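Local coordinates for putative ArsC family related protein (Bacteroides fragilis, PDB 3GKX), which is of unknown function but belongs to the ArsC family, whose thioredoxin-like fold suggests a thiol-based redox role related to that of arsenate reductases, at residues B[6-11]-B[19-24]; B[44-49]-B[87-92]. All blocks are in the same frame, centred on the assembly; numbering follows the deposited sequence.

Contact 1 of 2, residues B[6-11]-B[19-24]; sequences TLFLQY and KAKKWL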
ATOM      1  N   THR B   6       9.607 -13.100 -14.282  1.00 28.16           N
ATOM      2  CA  THR B   6       8.254 -12.879 -13.839  1.00 27.15           C
ATOM      3  C   THR B   6       7.710 -14.097 -13.140  1.00 26.74           C
ATOM      4  O   THR B   6       7.527 -15.139 -13.759  1.00 27.98           O
ATOM      5  CB  THR B   6       7.351 -12.527 -15.024  1.00 27.36           C
ATOM      6  OG1 THR B   6       7.951 -11.478 -15.806  1.00 25.62           O
ATOM      7  CG2 THR B   6       5.998 -12.092 -14.550  1.00 27.45           C
ATOM      8  N   LEU B   7       7.408 -13.969 -11.856  1.00 25.55           N
ATOM      9  CA  LEU B   7       6.946 -15.118 -11.102  1.00 25.26           C
ATOM     10  C   LEU B   7       5.447 -14.994 -10.885  1.00 26.32           C
ATOM     11  O   LEU B   7       4.979 -13.998 -10.342  1.00 26.34           O
ATOM     12  CB  LEU B   7       7.744 -15.268  -9.800  1.00 24.83           C
ATOM     13  CG  LEU B   7       7.439 -16.442  -8.865  1.00 24.32           C
ATOM     14  CD1 LEU B   7       7.986 -17.810  -9.444  1.00 20.69           C
ATOM     15  CD2 LEU B   7       8.025 -16.170  -7.505  1.00 20.76           C
ATOM     16  N   PHE B   8       4.712 -15.994 -11.388  1.00 27.12           N
ATOM     17  CA  PHE B   8       3.253 -16.125 -11.306  1.00 27.13           C
ATOM     18  C   PHE B   8       2.802 -17.164 -10.259  1.00 28.32           C
ATOM     19  O   PHE B   8       2.927 -18.386 -10.470  1.00 27.58           O
ATOM     20  CB  PHE B   8       2.759 -16.601 -12.661  1.00 27.40           C
ATOM     21  CG  PHE B   8       1.270 -16.740 -12.761  1.00 26.55           C
ATOM     22  CD1 PHE B   8       0.700 -17.921 -13.252  1.00 26.16           C
ATOM     23  CD2 PHE B   8       0.433 -15.692 -12.399  1.00 25.20           C
ATOM     24  CE1 PHE B   8      -0.694 -18.047 -13.402  1.00 23.51           C
ATOM     25  CE2 PHE B   8      -0.982 -15.815 -12.521  1.00 29.07           C
ATOM     26  CZ  PHE B   8      -1.544 -16.997 -13.028  1.00 25.60           C
ATOM     27  N   LEU B   9       2.277 -16.680  -9.136  1.00 28.69           N
ATOM     28  CA  LEU B   9       1.832 -17.551  -8.087  1.00 29.41           C
ATOM     29  C   LEU B   9       0.308 -17.648  -8.087  1.00 30.75           C
ATOM     30  O   LEU B   9      -0.421 -16.638  -7.975  1.00 31.34           O
ATOM     31  CB  LEU B   9       2.348 -17.065  -6.741  1.00 29.32           C
ATOM     32  CG  LEU B   9       3.844 -17.118  -6.440  1.00 28.74           C
ATOM     33  CD1 LEU B   9       4.515 -15.750  -6.764  1.00 28.45           C
ATOM     34  CD2 LEU B   9       4.042 -17.503  -4.964  1.00 25.22           C
ATOM     35  N   GLN B  10      -0.184 -18.874  -8.203  1.00 31.86           N
ATOM     36  CA  GLN B  10      -1.618 -19.083  -8.406  1.00 32.72           C
ATOM     37  C   GLN B  10      -2.123 -20.379  -7.783  1.00 32.65           C
ATOM     38  O   GLN B  10      -1.334 -21.246  -7.422  1.00 32.33           O
ATOM     39  CB  GLN B  10      -1.948 -19.072  -9.912  1.00 32.52           C
ATOM     40  CG  GLN B  10      -1.288 -20.214 -10.681  1.00 33.68           C
ATOM     41  CD  GLN B  10      -2.227 -20.844 -11.685  1.00 35.97           C
ATOM     42  OE1 GLN B  10      -3.420 -20.500 -11.751  1.00 37.75           O
ATOM     43  NE2 GLN B  10      -1.705 -21.793 -12.463  1.00 35.46           N
ATOM     44  N   TYR B  11      -3.450 -20.471  -7.671  1.00 33.37           N
ATOM     45  CA  TYR B  11      -4.168 -21.694  -7.325  1.00 33.56           C
ATOM     46  C   TYR B  11      -5.067 -22.045  -8.521  1.00 33.70           C
ATOM     47  O   TYR B  11      -6.039 -21.325  -8.790  1.00 33.30           O
ATOM     48  CB  TYR B  11      -4.984 -21.519  -6.025  1.00 33.85           C
ATOM     49  CG  TYR B  11      -5.746 -22.760  -5.604  1.00 34.01           C
ATOM     50  CD1 TYR B  11      -5.081 -23.860  -5.057  1.00 34.59           C
ATOM     51  CD2 TYR B  11      -7.136 -22.845  -5.772  1.00 35.62           C
ATOM     52  CE1 TYR B  11      -5.785 -25.018  -4.678  1.00 36.50           C
ATOM     53  CE2 TYR B  11      -7.855 -24.000  -5.393  1.00 35.40           C
ATOM     54  CZ  TYR B  11      -7.169 -25.073  -4.843  1.00 35.86           C
ATOM     55  OH  TYR B  11      -7.850 -26.203  -4.464  1.00 35.37           O
ATOM     56  N   LYS B  19      -8.258 -16.538 -15.350  1.00 28.61           N
ATOM     57  CA  LYS B  19      -8.375 -15.277 -16.087  1.00 28.80           C
ATOM     58  C   LYS B  19      -6.991 -14.606 -16.253  1.00 28.89           C
ATOM     59  O   LYS B  19      -6.601 -14.254 -17.363  1.00 29.40           O
ATOM     60  CB  LYS B  19      -9.381 -14.334 -15.391  1.00 28.89           C
ATOM     61  CG  LYS B  19     -10.867 -14.674 -15.633  1.00 30.11           C
ATOM     62  CD  LYS B  19     -11.771 -14.044 -14.567  1.00 30.54           C
ATOM     63  CE  LYS B  19     -13.123 -13.648 -15.117  1.00 30.67           C
ATOM     64  NZ  LYS B  19     -13.190 -12.252 -15.656  1.00 30.92           N
ATOM     65  N   ALA B  20      -6.248 -14.468 -15.154  1.00 28.36           N
ATOM     66  CA  ALA B  20      -4.934 -13.807 -15.156  1.00 28.20           C
ATOM     67  C   ALA B  20      -3.962 -14.524 -16.059  1.00 27.89           C
ATOM     68  O   ALA B  20      -3.227 -13.882 -16.832  1.00 28.24           O
ATOM     69  CB  ALA B  20      -4.352 -13.767 -13.741  1.00 28.15           C
ATOM     70  N   LYS B  21      -3.952 -15.853 -15.923  1.00 26.08           N
ATOM     71  CA  LYS B  21      -3.086 -16.696 -16.683  1.00 25.29           C
ATOM     72  C   LYS B  21      -3.457 -16.524 -18.172  1.00 24.99           C
ATOM     73  O   LYS B  21      -2.572 -16.296 -18.998  1.00 24.32           O
ATOM     74  CB  LYS B  21      -3.240 -18.140 -16.213  1.00 25.50           C
ATOM     75  CG  LYS B  21      -2.669 -19.193 -17.175  1.00 27.15           C
ATOM     76  CD  LYS B  21      -3.544 -20.445 -17.155  1.00 31.76           C
ATOM     77  CE  LYS B  21      -2.994 -21.568 -18.033  1.00 33.71           C
ATOM     78  NZ  LYS B  21      -1.961 -22.342 -17.275  1.00 36.67           N
ATOM     79  N   LYS B  22      -4.757 -16.605 -18.504  1.00 23.88           N
ATOM     80  CA  LYS B  22      -5.209 -16.303 -19.871  1.00 23.68           C
ATOM     81  C   LYS B  22      -4.649 -14.962 -20.386  1.00 23.37           C
ATOM     82  O   LYS B  22      -4.086 -14.908 -21.477  1.00 22.55           O
ATOM     83  CB  LYS B  22      -6.750 -16.364 -20.016  1.00 23.64           C
ATOM     84  CG  LYS B  22      -7.347 -17.763 -20.110  1.00 23.56           C
ATOM     85  CD  LYS B  22      -8.873 -17.676 -20.158  1.00 23.68           C
ATOM     86  CE  LYS B  22      -9.526 -18.813 -19.413  1.00 24.03           C
ATOM     87  NZ  LYS B  22     -10.739 -18.376 -18.629  1.00 23.47           N
ATOM     88  N   TRP B  23      -4.771 -13.904 -19.579  1.00 23.77           N
ATOM     89  CA  TRP B  23      -4.182 -12.600 -19.889  1.00 24.53           C
ATOM     90  C   TRP B  23      -2.657 -12.611 -20.113  1.00 25.15           C
ATOM     91  O   TRP B  23      -2.176 -12.018 -21.084  1.00 25.88           O
ATOM     92  CB  TRP B  23      -4.574 -11.556 -18.830  1.00 25.13           C
ATOM     93  CG  TRP B  23      -4.191 -10.142 -19.181  1.00 25.10           C
ATOM     94  CD1 TRP B  23      -4.987  -9.204 -19.738  1.00 23.96           C
ATOM     95  CD2 TRP B  23      -2.905  -9.525 -18.998  1.00 24.72           C
ATOM     96  NE1 TRP B  23      -4.289  -8.035 -19.927  1.00 24.41           N
ATOM     97  CE2 TRP B  23      -3.006  -8.205 -19.483  1.00 25.35           C
ATOM     98  CE3 TRP B  23      -1.674  -9.974 -18.511  1.00 25.38           C
ATOM     99  CZ2 TRP B  23      -1.929  -7.309 -19.456  1.00 26.87           C
ATOM    100  CZ3 TRP B  23      -0.591  -9.090 -18.497  1.00 25.16           C
ATOM    101  CH2 TRP B  23      -0.726  -7.776 -18.960  1.00 26.01           C
ATOM    102  N   LEU B  24      -1.883 -13.272 -19.247  1.00 25.21           N
ATOM    103  CA  LEU B  24      -0.422 -13.339 -19.480  1.00 24.54           C
ATOM    104  C   LEU B  24      -0.068 -13.974 -20.829  1.00 24.07           C
ATOM    105  O   LEU B  24       0.872 -13.537 -21.489  1.00 24.49           O
ATOM    106  CB  LEU B  24       0.311 -14.127 -18.390  1.00 24.30           C
ATOM    107  CG  LEU B  24       0.448 -13.606 -16.965  1.00 24.23           C
ATOM    108  CD1 LEU B  24       0.957 -14.780 -16.134  1.00 22.77           C
ATOM    109  CD2 LEU B  24       1.366 -12.377 -16.917  1.00 21.39           C
TER
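The first beta-alpha-beta unit of the thioredoxin-like fold is built from strand 7-10, helix 15-26 and strand 32-35, and here Phe8 joins its first strand to its helix, resting on Leu24, Lys21 and Ala20. Leu24 covers one face of the Phe8 ring: its methyl CD1 stands 4.0 Å from the ring centroid and 17° off the normal, a CH-pi contact displaced toward the CG and CD2 side of the ring. The other two residues approach obliquely, at the far end of the ring, where Lys21 CB is 3.8 Å from Phe8 CZ and Ala20 CB lies 4.1 Å from Phe8 CE2. With its CG anti to the backbone N (chi1 -178°), Phe8 carries its ring from the strand across to the side chains of the helix, while Leu24 has CG anti to its own carbonyl carbon, an orientation that brings CD1 over the ring.

The residue types fit the spacing. The strand and helix axes come no nearer than 10.4 Å, a gap that a phenyl ring can bridge when it meets a small alanine and a branched leucine. Lys21 sits at the border of this core and contributes CB at the base of its chain; the Lys21 and Phe8 side chains lie roughly perpendicular. Trp116 of helix 113-116 packs on Phe8, Ala20 and Leu24 alike, and Tyr31 meets the Phe8 ring nearly perpendicularly, so the contact belongs to a larger apolar core on this side of the sheet. Strand and helix run almost antiparallel, at 157°, as expected where a chain leaves a strand and returns along a helix before entering a parallel neighbouring strand: the beta-alpha-beta crossover that opens the thioredoxin-like fold.

Contact 2 of 2, residues B[44-49]-B[87-92]; sequences EELKAW and ALLATN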
ATOM      1  N   GLU B  44      10.488 -14.548   4.478  1.00 19.11           N
ATOM      2  CA  GLU B  44      11.551 -13.772   3.824  1.00 19.84           C
ATOM      3  C   GLU B  44      11.050 -13.227   2.462  1.00 20.36           C
ATOM      4  O   GLU B  44      11.350 -12.103   2.076  1.00 20.76           O
ATOM      5  CB  GLU B  44      12.813 -14.605   3.653  1.00 20.28           C
ATOM      6  CG  GLU B  44      13.470 -15.100   4.977  1.00 20.52           C
ATOM      7  CD  GLU B  44      13.041 -16.513   5.396  1.00 22.71           C
ATOM      8  OE1 GLU B  44      11.840 -16.854   5.339  1.00 23.59           O
ATOM      9  OE2 GLU B  44      13.918 -17.310   5.818  1.00 26.88           O
ATOM     10  N   GLU B  45      10.240 -14.017   1.768  1.00 20.58           N
ATOM     11  CA  GLU B  45       9.633 -13.558   0.543  1.00 21.70           C
ATOM     12  C   GLU B  45       8.602 -12.457   0.779  1.00 21.92           C
ATOM     13  O   GLU B  45       8.686 -11.375   0.202  1.00 21.67           O
ATOM     14  CB  GLU B  45       9.005 -14.725  -0.201  1.00 21.37           C
ATOM     15  CG  GLU B  45      10.052 -15.523  -0.947  1.00 22.04           C
ATOM     16  CD  GLU B  45       9.555 -16.881  -1.360  1.00 20.32           C
ATOM     17  OE1 GLU B  45       8.529 -17.359  -0.837  1.00 22.85           O
ATOM     18  OE2 GLU B  45      10.207 -17.463  -2.218  1.00 22.78           O
ATOM     19  N   LEU B  46       7.645 -12.744   1.653  1.00 21.93           N
ATOM     20  CA  LEU B  46       6.597 -11.809   1.942  1.00 22.22           C
ATOM     21  C   LEU B  46       7.169 -10.464   2.349  1.00 22.85           C
ATOM     22  O   LEU B  46       6.616  -9.396   2.004  1.00 22.41           O
ATOM     23  CB  LEU B  46       5.699 -12.398   3.019  1.00 22.15           C
ATOM     24  CG  LEU B  46       4.829 -13.482   2.374  1.00 21.04           C
ATOM     25  CD1 LEU B  46       4.073 -14.344   3.405  1.00 22.47           C
ATOM     26  CD2 LEU B  46       3.884 -12.854   1.404  1.00 20.44           C
ATOM     27  N   LYS B  47       8.277 -10.518   3.092  1.00 22.64           N
ATOM     28  CA  LYS B  47       8.900  -9.298   3.582  1.00 22.52           C
ATOM     29  C   LYS B  47       9.547  -8.488   2.468  1.00 21.84           C
ATOM     30  O   LYS B  47       9.741  -7.306   2.621  1.00 22.76           O
ATOM     31  CB  LYS B  47       9.910  -9.603   4.696  1.00 22.71           C
ATOM     32  CG  LYS B  47       9.306  -9.603   6.112  1.00 22.75           C
ATOM     33  CD  LYS B  47      10.404  -9.712   7.193  1.00 23.03           C
ATOM     34  CE  LYS B  47       9.797  -9.619   8.617  1.00 24.09           C
ATOM     35  NZ  LYS B  47      10.560 -10.358   9.678  1.00 22.05           N
ATOM     36  N   ALA B  48       9.894  -9.122   1.359  1.00 21.69           N
ATOM     37  CA  ALA B  48      10.356  -8.391   0.154  1.00 21.43           C
ATOM     38  C   ALA B  48       9.177  -8.039  -0.771  1.00 21.26           C
ATOM     39  O   ALA B  48       9.123  -6.947  -1.351  1.00 21.48           O
ATOM     40  CB  ALA B  48      11.405  -9.216  -0.604  1.00 20.86           C
ATOM     41  N   TRP B  49       8.223  -8.958  -0.905  1.00 20.58           N
ATOM     42  CA  TRP B  49       7.125  -8.731  -1.871  1.00 20.63           C
ATOM     43  C   TRP B  49       6.141  -7.651  -1.453  1.00 20.40           C
ATOM     44  O   TRP B  49       5.648  -6.932  -2.304  1.00 20.31           O
ATOM     45  CB  TRP B  49       6.368 -10.006  -2.207  1.00 19.96           C
ATOM     46  CG  TRP B  49       7.256 -11.032  -2.806  1.00 19.75           C
ATOM     47  CD1 TRP B  49       8.485 -10.823  -3.349  1.00 20.35           C
ATOM     48  CD2 TRP B  49       6.976 -12.443  -2.961  1.00 19.59           C
ATOM     49  NE1 TRP B  49       9.003 -12.019  -3.799  1.00 22.36           N
ATOM     50  CE2 TRP B  49       8.098 -13.023  -3.576  1.00 19.51           C
ATOM     51  CE3 TRP B  49       5.907 -13.266  -2.601  1.00 19.33           C
ATOM     52  CZ2 TRP B  49       8.186 -14.387  -3.837  1.00 20.82           C
ATOM     53  CZ3 TRP B  49       5.988 -14.622  -2.879  1.00 19.29           C
ATOM     54  CH2 TRP B  49       7.119 -15.166  -3.489  1.00 19.54           C
ATOM     55  N   ALA B  87       4.033 -13.239   9.580  1.00 17.13           N
ATOM     56  CA  ALA B  87       4.283 -14.547  10.204  1.00 17.29           C
ATOM     57  C   ALA B  87       3.147 -15.518   9.968  1.00 17.31           C
ATOM     58  O   ALA B  87       3.408 -16.679   9.658  1.00 17.97           O
ATOM     59  CB  ALA B  87       4.559 -14.416  11.704  1.00 17.48           C
ATOM     60  N   LEU B  88       1.906 -15.048  10.103  1.00 17.20           N
ATOM     61  CA  LEU B  88       0.710 -15.861   9.836  1.00 18.11           C
ATOM     62  C   LEU B  88       0.613 -16.266   8.378  1.00 19.01           C
ATOM     63  O   LEU B  88       0.440 -17.455   8.059  1.00 19.14           O
ATOM     64  CB  LEU B  88      -0.560 -15.085  10.185  1.00 18.44           C
ATOM     65  CG  LEU B  88      -1.896 -15.791   9.913  1.00 19.60           C
ATOM     66  CD1 LEU B  88      -2.119 -17.019  10.837  1.00 18.03           C
ATOM     67  CD2 LEU B  88      -3.064 -14.821  10.049  1.00 19.34           C
ATOM     68  N   LEU B  89       0.689 -15.265   7.498  1.00 18.63           N
ATOM     69  CA  LEU B  89       0.672 -15.499   6.077  1.00 19.50           C
ATOM     70  C   LEU B  89       1.614 -16.625   5.669  1.00 19.96           C
ATOM     71  O   LEU B  89       1.246 -17.437   4.860  1.00 20.12           O
ATOM     72  CB  LEU B  89       1.043 -14.240   5.306  1.00 19.21           C
ATOM     73  CG  LEU B  89      -0.114 -13.341   4.924  1.00 17.66           C
ATOM     74  CD1 LEU B  89       0.444 -12.119   4.201  1.00 15.64           C
ATOM     75  CD2 LEU B  89      -1.103 -14.063   4.071  1.00 17.95           C
ATOM     76  N   ALA B  90       2.818 -16.668   6.239  1.00 20.76           N
ATOM     77  CA  ALA B  90       3.804 -17.671   5.842  1.00 21.38           C
ATOM     78  C   ALA B  90       3.463 -19.084   6.331  1.00 21.70           C
ATOM     79  O   ALA B  90       4.102 -20.044   5.905  1.00 21.81           O
ATOM     80  CB  ALA B  90       5.201 -17.259   6.299  1.00 21.58           C
ATOM     81  N   THR B  91       2.456 -19.217   7.204  1.00 22.13           N
ATOM     82  CA  THR B  91       2.057 -20.546   7.723  1.00 22.23           C
ATOM     83  C   THR B  91       1.122 -21.366   6.795  1.00 22.47           C
ATOM     84  O   THR B  91       1.075 -22.590   6.886  1.00 21.01           O
ATOM     85  CB  THR B  91       1.431 -20.464   9.131  1.00 22.43           C
ATOM     86  OG1 THR B  91       0.305 -19.574   9.126  1.00 22.95           O
ATOM     87  CG2 THR B  91       2.458 -19.965  10.165  1.00 23.28           C
ATOM     88  N   ASN B  92       0.391 -20.694   5.897  1.00 23.09           N
ATOM     89  CA  ASN B  92      -0.602 -21.381   5.041  1.00 23.33           C
ATOM     90  C   ASN B  92      -0.912 -20.620   3.752  1.00 23.59           C
ATOM     91  O   ASN B  92      -1.427 -19.503   3.794  1.00 23.83           O
ATOM     92  CB  ASN B  92      -1.887 -21.676   5.833  1.00 22.92           C
ATOM     93  CG  ASN B  92      -2.898 -22.510   5.057  1.00 21.59           C
ATOM     94  OD1 ASN B  92      -2.713 -22.799   3.868  1.00 20.95           O
ATOM     95  ND2 ASN B  92      -3.997 -22.864   5.719  1.00 16.06           N
TER
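Leu46 of helix 43-53 packs against Leu89 of helix 82-89 and against Ala90, which follows it in the chain, within the helical part of this ArsC-family protein that comes after the first beta-alpha-beta unit in sequence. The apolar contact is made by one branch of Leu46. Its CD1 methyl lies 3.6 Å from Leu89 CB and 4.3 Å from Ala90 CB, and the same methyl also comes to 3.9 Å from the backbone N of Ala90. CG of Leu46 is anti to the carbonyl carbon (chi1 -75°), which carries CD1 out to the other segment; the Leu46 and Leu89 side chains then cross at about a right angle. A leucine suits this buried place because its branched, wholly apolar end can put one methyl against the neighbouring segment, and the single methyl of Ala90 probably helps to allow the 7.6 Å between Leu46 CA and Ala90 CA. Ile86 and Pro41 also touch Leu46, while Phe60 and Phe61 pack on Leu89, enlarging the apolar cluster.

Charged interactions lie around this core. Lys47 NZ forms a salt bridge with Glu83, a second tie between the same two helices, and Glu45 OE2 pairs with Arg34 of strand 32-35, linking helix 43-53 to the sheet.

Backbone bonds shape the segments themselves. In helix 43-53, Glu45 O accepts from both Ala48 N and Trp49 N. Leu89 to Asn92 form a type I beta turn, and from within that turn Thr91 N donates over 2.8 Å to Leu88 O, of the residue just before it.

Overall arrangement
The two contacts have their centres about 19 Å apart; they lie to either side of the middle of the chain's fold, and both segments of contact 1 come earlier in sequence than those of contact 2. Contact 1 ties helix 15-26 to strand 7-10 of the mixed four-stranded sheet, whereas contact 2 joins two helices, 43-53 and 82-89, with no strand of its own. Strand 7-10 nevertheless connects them. Phe8 is directed to helix 15-26, but Leu7 and Leu9 pack on Trp49 of helix 43-53, with Leu9 CD2 4.1 Å from Trp49 CZ3. Successive residues of this strand thus serve both layers, coupling the thioredoxin-like core to the helical region.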